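Local coordinates for protein beta-hydroxyacid dehydrogenase, 3-hydroxyisobutyrate dehydrogenase (Saccharomonospora xinjiangensis XJ-54, PDB 6GRL) that is an S-selective imine reductase that probably uses NADPH to reduce imines, also in reductive amination, at residues A[183-186]-A[187-191]; A[277-280]-A[281-285]. One frame throughout, in Å; residues are numbered along the deposited sequence.

Contact 1: residues A[183-186]-A[187-191]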
loop_
_atom_site.group_PDB
_atom_site.type_symbol
_atom_site.label_atom_id
_atom_site.label_comp_id
_atom_site.label_asym_id
_atom_site.label_seq_id
_atom_site.Cartn_x
_atom_site.Cartn_y
_atom_site.Cartn_z
ATOM N N ALA A 183 -2.818 0.337 -6.163
ATOM C CA ALA A 183 -1.588 1.121 -6.172
ATOM C C ALA A 183 -1.799 2.485 -5.526
ATOM O O ALA A 183 -0.904 2.998 -4.844
ATOM C CB ALA A 183 -1.077 1.276 -7.603
ATOM N N VAL A 184 -2.972 3.090 -5.738
ATOM C CA VAL A 184 -3.296 4.347 -5.066
ATOM C C VAL A 184 -3.302 4.149 -3.556
ATOM O O VAL A 184 -2.716 4.938 -2.805
ATOM C CB VAL A 184 -4.649 4.891 -5.559
ATOM C CG1 VAL A 184 -5.074 6.092 -4.722
ATOM C CG2 VAL A 184 -4.569 5.268 -7.020
ATOM N N GLU A 185 -3.967 3.088 -3.094
ATOM C CA GLU A 185 -4.035 2.808 -1.663
ATOM C C GLU A 185 -2.643 2.630 -1.072
ATOM O O GLU A 185 -2.328 3.190 -0.015
ATOM C CB GLU A 185 -4.887 1.560 -1.422
ATOM C CG GLU A 185 -5.126 1.230 0.042
ATOM C CD GLU A 185 -6.232 2.064 0.655
ATOM O OE1 GLU A 185 -7.061 2.608 -0.106
ATOM O OE2 GLU A 185 -6.278 2.166 1.899
ATOM N N PHE A 186 -1.792 1.859 -1.750
ATOM C CA PHE A 186 -0.456 1.584 -1.230
ATOM C C PHE A 186 0.375 2.858 -1.138
ATOM O O PHE A 186 0.938 3.170 -0.082
ATOM C CB PHE A 186 0.243 0.546 -2.108
ATOM C CG PHE A 186 1.571 0.090 -1.572
ATOM C CD1 PHE A 186 1.644 -0.948 -0.658
ATOM C CD2 PHE A 186 2.746 0.699 -1.984
ATOM C CE1 PHE A 186 2.866 -1.371 -0.163
ATOM C CE2 PHE A 186 3.969 0.282 -1.492
ATOM C CZ PHE A 186 4.029 -0.754 -0.581
ATOM N N LEU A 187 0.462 3.610 -2.238
ATOM C CA LEU A 187 1.300 4.805 -2.248
ATOM C C LEU A 187 0.786 5.855 -1.271
ATOM O O LEU A 187 1.577 6.572 -0.647
ATOM C CB LEU A 187 1.379 5.386 -3.659
ATOM C CG LEU A 187 2.110 4.549 -4.710
ATOM C CD1 LEU A 187 2.135 5.282 -6.042
ATOM C CD2 LEU A 187 3.521 4.201 -4.255
ATOM N N ALA A 188 -0.535 5.964 -1.121
ATOM C CA ALA A 188 -1.081 6.954 -0.199
ATOM C C ALA A 188 -0.800 6.577 1.249
ATOM O O ALA A 188 -0.425 7.436 2.056
ATOM C CB ALA A 188 -2.581 7.118 -0.426
ATOM N N GLN A 189 -0.981 5.300 1.599
ATOM C CA GLN A 189 -0.698 4.865 2.964
ATOM C C GLN A 189 0.779 5.025 3.296
ATOM O O GLN A 189 1.133 5.432 4.408
ATOM C CB GLN A 189 -1.133 3.412 3.162
ATOM C CG GLN A 189 -2.636 3.167 3.084
ATOM C CD GLN A 189 -3.407 3.800 4.224
ATOM O OE1 GLN A 189 -2.844 4.121 5.271
ATOM N NE2 GLN A 189 -4.709 3.970 4.031
ATOM N N VAL A 190 1.657 4.706 2.342
ATOM C CA VAL A 190 3.091 4.860 2.570
ATOM C C VAL A 190 3.453 6.333 2.717
ATOM O O VAL A 190 4.241 6.705 3.594
ATOM C CB VAL A 190 3.887 4.188 1.438
ATOM C CG1 VAL A 190 5.358 4.566 1.522
ATOM C CG2 VAL A 190 3.721 2.674 1.498
ATOM N N ALA A 191 2.886 7.192 1.865
ATOM C CA ALA A 191 3.145 8.625 1.976
ATOM C C ALA A 191 2.712 9.161 3.333
ATOM O O ALA A 191 3.443 9.931 3.966
ATOM C CB ALA A 191 2.433 9.381 0.855
#
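Ala-183 accepts the backbone N-H of Leu-187 at its carbonyl oxygen, 3.0 Å from O to N, and CG of the leucine rests against that same oxygen. One residue on, the oxygen of Val-184 takes the N-H of Ala-188 in the same i to i+4 pattern. Glu-185 is gripped twice by Gln-189: its backbone O receives the backbone N-H of Gln-189, while its carboxylate OE2 receives a hydrogen from NE2 at 3.2 Å. The two side chains run side by side in the same direction, the planes of carboxylate and amide turned 31° from each other, and NE2 approaches from above the carboxylate plane. An alanine in place of Glu-185 would probably leave the Gln-189 amide without this mate and freer to turn. Phe-186 has CG beside its carbonyl carbon (chi1 -174°), and the ring leans outward and slightly forward. Val-190 CG2 comes over one face, offset toward the rim, 4.1 Å from the ring centroid in a CH-pi contact, while Leu-187 CD2 lies 4.2 Å from Phe-186 CD2. Pro-114 meets Ala-183, Val-184 and Leu-187; Lys-135 meets Ala-183 and Phe-186. Such i to i+4 pairing is that of an alpha-helix, here the long helix 181-209 leading out of the Rossmann-type domain.

Contact 2: residues A[277-280]-A[281-285]; sequences EVKE and LMDQR
Lys-279 and Asp-283, one helical turn apart, carry the polar half of this contact. The lysine chain leaves with CG opposite its backbone N (chi1 174°), then bends at both chi2 and chi4; the two side chains cross obliquely, and the bends bring NZ round to face both carboxylate oxygens. NZ forms a salt bridge with the nearer one, Lys-279 NZ to Asp-283 OD2 being 2.5 Å, a length so short that its exact value is doubtful; Asp-283 OD1 is the more distant oxygen, 3.1 Å from the same NZ. The aliphatic CD and CE also lie close to the carboxylate. OD2 has a second partner in a water, which donates to it at 2.9 Å and to Glu-280 OE2 at 2.6 Å. That water links two acidic groups whose oxygens, Glu-280 OE2 and Asp-283 OD2, are 4.4 Å apart, and together with the lysine it probably eases their mutual repulsion.

Val-278 and Met-282 form the apolar half. Their side chains lie alongside each other, pointing the same way, and the methionine, extended beyond CG, brings its terminal CE to 3.6 Å from Val-278 CG1. Beneath both pairs run the regular i to i+4 backbone bonds, including that from Met-282 N to Val-278 O at 2.9 Å.

Within the helical domain, Lys-279 and Met-282 lie against helix 251-267, both touching Met-258 and the methionine also Gln-254. Met-282 further meets Leu-298 of a loop, Val-278 rests on Phe-295, and Leu-281 packs on Leu-301 and Leu-302 of the C-terminal helix 299-302.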
loop_
_atom_site.group_PDB
_atom_site.type_symbol
_atom_site.label_atom_id
_atom_site.label_comp_id
_atom_site.label_asym_id
_atom_site.label_seq_id
_atom_site.Cartn_x
_atom_site.Cartn_y
_atom_site.Cartn_z
ATOM N N GLU A 277 2.859 26.313 7.508
ATOM C CA GLU A 277 1.848 26.024 6.497
ATOM C C GLU A 277 0.469 25.870 7.127
ATOM O O GLU A 277 -0.521 26.393 6.601
ATOM C CB GLU A 277 2.233 24.765 5.719
ATOM C CG GLU A 277 1.151 24.251 4.785
ATOM C CD GLU A 277 1.426 22.842 4.298
ATOM O OE1 GLU A 277 2.484 22.624 3.671
ATOM O OE2 GLU A 277 0.586 21.951 4.543
ATOM N N VAL A 278 0.387 25.161 8.255
ATOM C CA VAL A 278 -0.893 24.979 8.934
ATOM C C VAL A 278 -1.422 26.316 9.440
ATOM O O VAL A 278 -2.623 26.601 9.346
ATOM C CB VAL A 278 -0.747 23.957 10.076
ATOM C CG1 VAL A 278 -1.997 23.936 10.936
ATOM C CG2 VAL A 278 -0.468 22.575 9.514
ATOM N N LYS A 279 -0.535 27.157 9.977
ATOM C CA LYS A 279 -0.962 28.459 10.483
ATOM C C LYS A 279 -1.539 29.325 9.370
ATOM O O LYS A 279 -2.554 30.005 9.565
ATOM C CB LYS A 279 0.211 29.166 11.163
ATOM C CG LYS A 279 -0.081 30.595 11.597
ATOM C CD LYS A 279 -1.140 30.643 12.685
ATOM C CE LYS A 279 -1.062 31.947 13.471
ATOM N NZ LYS A 279 -1.275 33.146 12.616
ATOM N N GLU A 280 -0.911 29.306 8.190
ATOM C CA GLU A 280 -1.422 30.093 7.072
ATOM C C GLU A 280 -2.795 29.599 6.631
ATOM O O GLU A 280 -3.678 30.403 6.308
ATOM C CB GLU A 280 -0.435 30.052 5.905
ATOM C CG GLU A 280 0.466 31.272 5.815
ATOM C CD GLU A 280 -0.305 32.548 5.540
ATOM O OE1 GLU A 280 -0.823 32.703 4.413
ATOM O OE2 GLU A 280 -0.393 33.398 6.451
ATOM N N LEU A 281 -2.992 28.278 6.607
ATOM C CA LEU A 281 -4.300 27.734 6.257
ATOM C C LEU A 281 -5.347 28.101 7.302
ATOM O O LEU A 281 -6.486 28.437 6.957
ATOM C CB LEU A 281 -4.213 26.216 6.094
ATOM C CG LEU A 281 -3.427 25.705 4.886
ATOM C CD1 LEU A 281 -3.178 24.209 5.002
ATOM C CD2 LEU A 281 -4.158 26.029 3.592
ATOM N N MET A 282 -4.978 28.042 8.583
ATOM C CA MET A 282 -5.914 28.411 9.640
ATOM C C MET A 282 -6.301 29.880 9.544
ATOM O O MET A 282 -7.481 30.228 9.675
ATOM C CB MET A 282 -5.304 28.115 11.008
ATOM C CG MET A 282 -5.251 26.646 11.363
ATOM S SD MET A 282 -4.486 26.408 12.972
ATOM C CE MET A 282 -4.671 24.638 13.176
ATOM N N ASP A 283 -5.320 30.758 9.320
ATOM C CA ASP A 283 -5.610 32.185 9.231
ATOM C C ASP A 283 -6.527 32.487 8.053
ATOM O O ASP A 283 -7.402 33.356 8.145
ATOM C CB ASP A 283 -4.311 32.983 9.119
ATOM C CG ASP A 283 -3.515 32.988 10.410
ATOM O OD1 ASP A 283 -4.081 32.628 11.463
ATOM O OD2 ASP A 283 -2.324 33.363 10.375
ATOM N N GLN A 284 -6.345 31.778 6.938
ATOM C CA GLN A 284 -7.204 32.001 5.779
ATOM C C GLN A 284 -8.629 31.531 6.049
ATOM O O GLN A 284 -9.591 32.230 5.710
ATOM C CB GLN A 284 -6.625 31.296 4.553
ATOM C CG GLN A 284 -7.410 31.539 3.275
ATOM C CD GLN A 284 -7.453 33.005 2.886
ATOM O OE1 GLN A 284 -6.443 33.707 2.955
ATOM N NE2 GLN A 284 -8.626 33.476 2.479
ATOM N N ARG A 285 -8.781 30.356 6.663
ATOM C CA ARG A 285 -10.116 29.846 6.965
ATOM C C ARG A 285 -10.830 30.733 7.977
ATOM O O ARG A 285 -12.051 30.915 7.900
ATOM C CB ARG A 285 -10.023 28.409 7.477
ATOM C CG ARG A 285 -11.362 27.702 7.602
ATOM C CD ARG A 285 -11.923 27.308 6.248
ATOM N NE ARG A 285 -13.156 26.536 6.384
ATOM C CZ ARG A 285 -13.969 26.242 5.376
ATOM N NH1 ARG A 285 -13.684 26.655 4.148
ATOM N NH2 ARG A 285 -15.070 25.535 5.594
HETATM O O HOH W 1 0.099 32.633 8.936
#

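How the contacts relate
Contacts 1 and 2 apply one principle, the i to i+4 spacing of an alpha-helix, in two different settings. Their centres are 26 Å apart and their nearest atoms about 12 Å apart, so they do not touch. Contact 1 is centred about 5 Å from the centre of the chain, on the helix that joins the nucleotide-binding domain to the helical remainder; contact 2 is centred about 30 Å from it, among the C-terminal helices. Imine reductases of this family are typically domain-swapped dimers, the long interdomain helix carrying the C-terminal domain to the partner, although the coordinates here hold one chain. No cofactor is bound, so the geometry does not show how either contact relates to its site.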